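Local coordinates for dihydroorotase (Saccharomyces cerevisiae S288C, PDB 6L0A), which catalyses the reversible cyclisation of N-carbamoyl-L-aspartate to dihydroorotate in pyrimidine synthesis, as a class II dihydroorotase with a two-zinc active site, at the interface of chains A and B. Numbering follows the deposited sequence. Chains: chain A/B, Dihydroorotase.

The interface of chains A and B. Residues chain A 264, 267-268, 347; chain B 269-270.
The CG2 methyl of A:Val264 lies 3.5 Å from CD1 of B:Tyr270, the closest approach across this patch. No nitrogen or oxygen of either chain comes within bonding reach of the other here, which makes the patch an apolar contact organised around the B:Tyr270 ring. The face-on evidence comes from A:Ile347, whose CG1 methylene stands 3.9 Å above the plane of the B:Tyr270 ring and over its centre, a CH-pi contact. The two side chains meet at about a right angle. From this position the isoleucine reaches farther out, and CD1 of A:Ile347 is 3.9 Å from CZ of B:Tyr270, the phenol carbon. CG2 of A:Ile347 is 4.1 Å from CE2 of B:Tyr270. CG1 of the isoleucine is anti to its own carbonyl carbon (chi1 -47°), a torsion that turns the longer branch toward the ring. A:Val264 comes to the same side of the ring but is displaced from its centre, toward the CD1 and CE1 edge of B:Tyr270. Nearer the tyrosine backbone, CB of A:Ala268 packs 3.7 Å from the backbone N of B:Tyr270 and also against B:Asn269. CB of A:Lys267 is 4.1 Å from CB of B:Tyr270, a looser contact made by the root of the lysine chain. The tyrosine CG sits between its backbone N and carbonyl carbon (chi1 64°), and this carries the ring toward A:Val264 and A:Ile347. An alanine in place of B:Tyr270 would probably open a gap opposite these two side chains, leaving the isoleucine CG1 without its aromatic partner. The two-fold repeats the contact with the chains exchanged; this dimer may be one of the pairings in the tetramer, which the structure alone does not show. In the fold, A:Val264 belongs to the 3-10 helix 264-266, with A:Lys267 and A:Ala268 directly after it; B:Asn269 and B:Tyr270 come from the corresponding loop of the other copy, and A:Ile347 follows strand 345-346.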
ATOM      1  N   VAL A 264       7.007 -17.867  -2.456  1.00 14.79           N
ATOM      2  CA  VAL A 264       7.443 -16.564  -2.959  1.00 12.98           C
ATOM      3  C   VAL A 264       6.665 -16.150  -4.208  1.00 17.06           C
ATOM      4  O   VAL A 264       6.395 -14.960  -4.412  1.00 16.70           O
ATOM      5  CB  VAL A 264       8.966 -16.581  -3.201  1.00 18.51           C
ATOM      6  CG1 VAL A 264       9.342 -17.639  -4.239  1.00 17.02           C
ATOM      7  CG2 VAL A 264       9.478 -15.191  -3.604  1.00 19.79           C
ATOM      8  N   LYS A 267       3.737 -14.058  -3.528  1.00 14.41           N
ATOM      9  CA  LYS A 267       3.998 -12.691  -3.098  1.00 12.78           C
ATOM     10  C   LYS A 267       4.480 -11.815  -4.245  1.00 21.09           C
ATOM     11  O   LYS A 267       4.360 -10.591  -4.160  1.00 23.34           O
ATOM     12  CB  LYS A 267       5.028 -12.648  -1.958  1.00 15.83           C
ATOM     13  CG  LYS A 267       4.653 -13.407  -0.665  1.00 14.81           C
ATOM     14  CD  LYS A 267       3.418 -12.818   0.058  1.00 15.63           C
ATOM     15  CE  LYS A 267       3.693 -11.426   0.568  1.00 15.81           C
ATOM     16  NZ  LYS A 267       2.667 -10.935   1.564  1.00 10.50           N
ATOM     17  N   ALA A 268       4.987 -12.408  -5.322  1.00 16.57           N
ATOM     18  CA  ALA A 268       5.512 -11.644  -6.456  1.00 21.46           C
ATOM     19  C   ALA A 268       4.519 -11.659  -7.619  1.00 23.39           C
ATOM     20  O   ALA A 268       4.803 -12.156  -8.709  1.00 28.19           O
ATOM     21  CB  ALA A 268       6.871 -12.197  -6.876  1.00 21.14           C
ATOM     22  N   ILE A 347       9.992 -16.205   1.639  1.00 10.61           N
ATOM     23  CA  ILE A 347      10.842 -15.103   2.083  1.00 12.01           C
ATOM     24  C   ILE A 347      10.526 -14.784   3.541  1.00  8.66           C
ATOM     25  O   ILE A 347       9.394 -14.378   3.851  1.00 11.83           O
ATOM     26  CB  ILE A 347      10.663 -13.850   1.215  1.00 12.21           C
ATOM     27  CG1 ILE A 347      10.694 -14.204  -0.279  1.00 15.43           C
ATOM     28  CG2 ILE A 347      11.732 -12.827   1.594  1.00 12.71           C
ATOM     29  CD1 ILE A 347      11.984 -14.904  -0.726  1.00 14.84           C
TER
ATOM     30  N   ASN B 269       6.987  -8.458  -8.348  1.00 17.42           N
ATOM     31  CA  ASN B 269       8.166  -8.551  -7.495  1.00 17.26           C
ATOM     32  C   ASN B 269       7.716  -8.607  -6.041  1.00 16.23           C
ATOM     33  O   ASN B 269       6.753  -7.939  -5.667  1.00 16.40           O
ATOM     34  CB  ASN B 269       9.087  -7.323  -7.639  1.00 19.56           C
ATOM     35  CG  ASN B 269       9.886  -7.318  -8.922  1.00 27.22           C
ATOM     36  OD1 ASN B 269       9.804  -8.252  -9.716  1.00 39.23           O
ATOM     37  ND2 ASN B 269      10.678  -6.259  -9.130  1.00 26.63           N
ATOM     38  N   TYR B 270       8.438  -9.357  -5.201  1.00 17.96           N
ATOM     39  CA  TYR B 270       8.073  -9.301  -3.784  1.00 18.20           C
ATOM     40  C   TYR B 270       8.698  -8.114  -3.074  1.00 16.37           C
ATOM     41  O   TYR B 270       8.260  -7.756  -1.971  1.00 16.54           O
ATOM     42  CB  TYR B 270       8.427 -10.607  -3.058  1.00 18.83           C
ATOM     43  CG  TYR B 270       9.896 -10.958  -2.972  1.00 15.99           C
ATOM     44  CD1 TYR B 270      10.458 -11.881  -3.844  1.00 21.17           C
ATOM     45  CD2 TYR B 270      10.714 -10.396  -1.999  1.00 17.10           C
ATOM     46  CE1 TYR B 270      11.793 -12.221  -3.769  1.00 25.87           C
ATOM     47  CE2 TYR B 270      12.061 -10.732  -1.914  1.00 22.90           C
ATOM     48  CZ  TYR B 270      12.588 -11.639  -2.804  1.00 25.93           C
ATOM     49  OH  TYR B 270      13.917 -11.975  -2.723  1.00 25.99           O
TER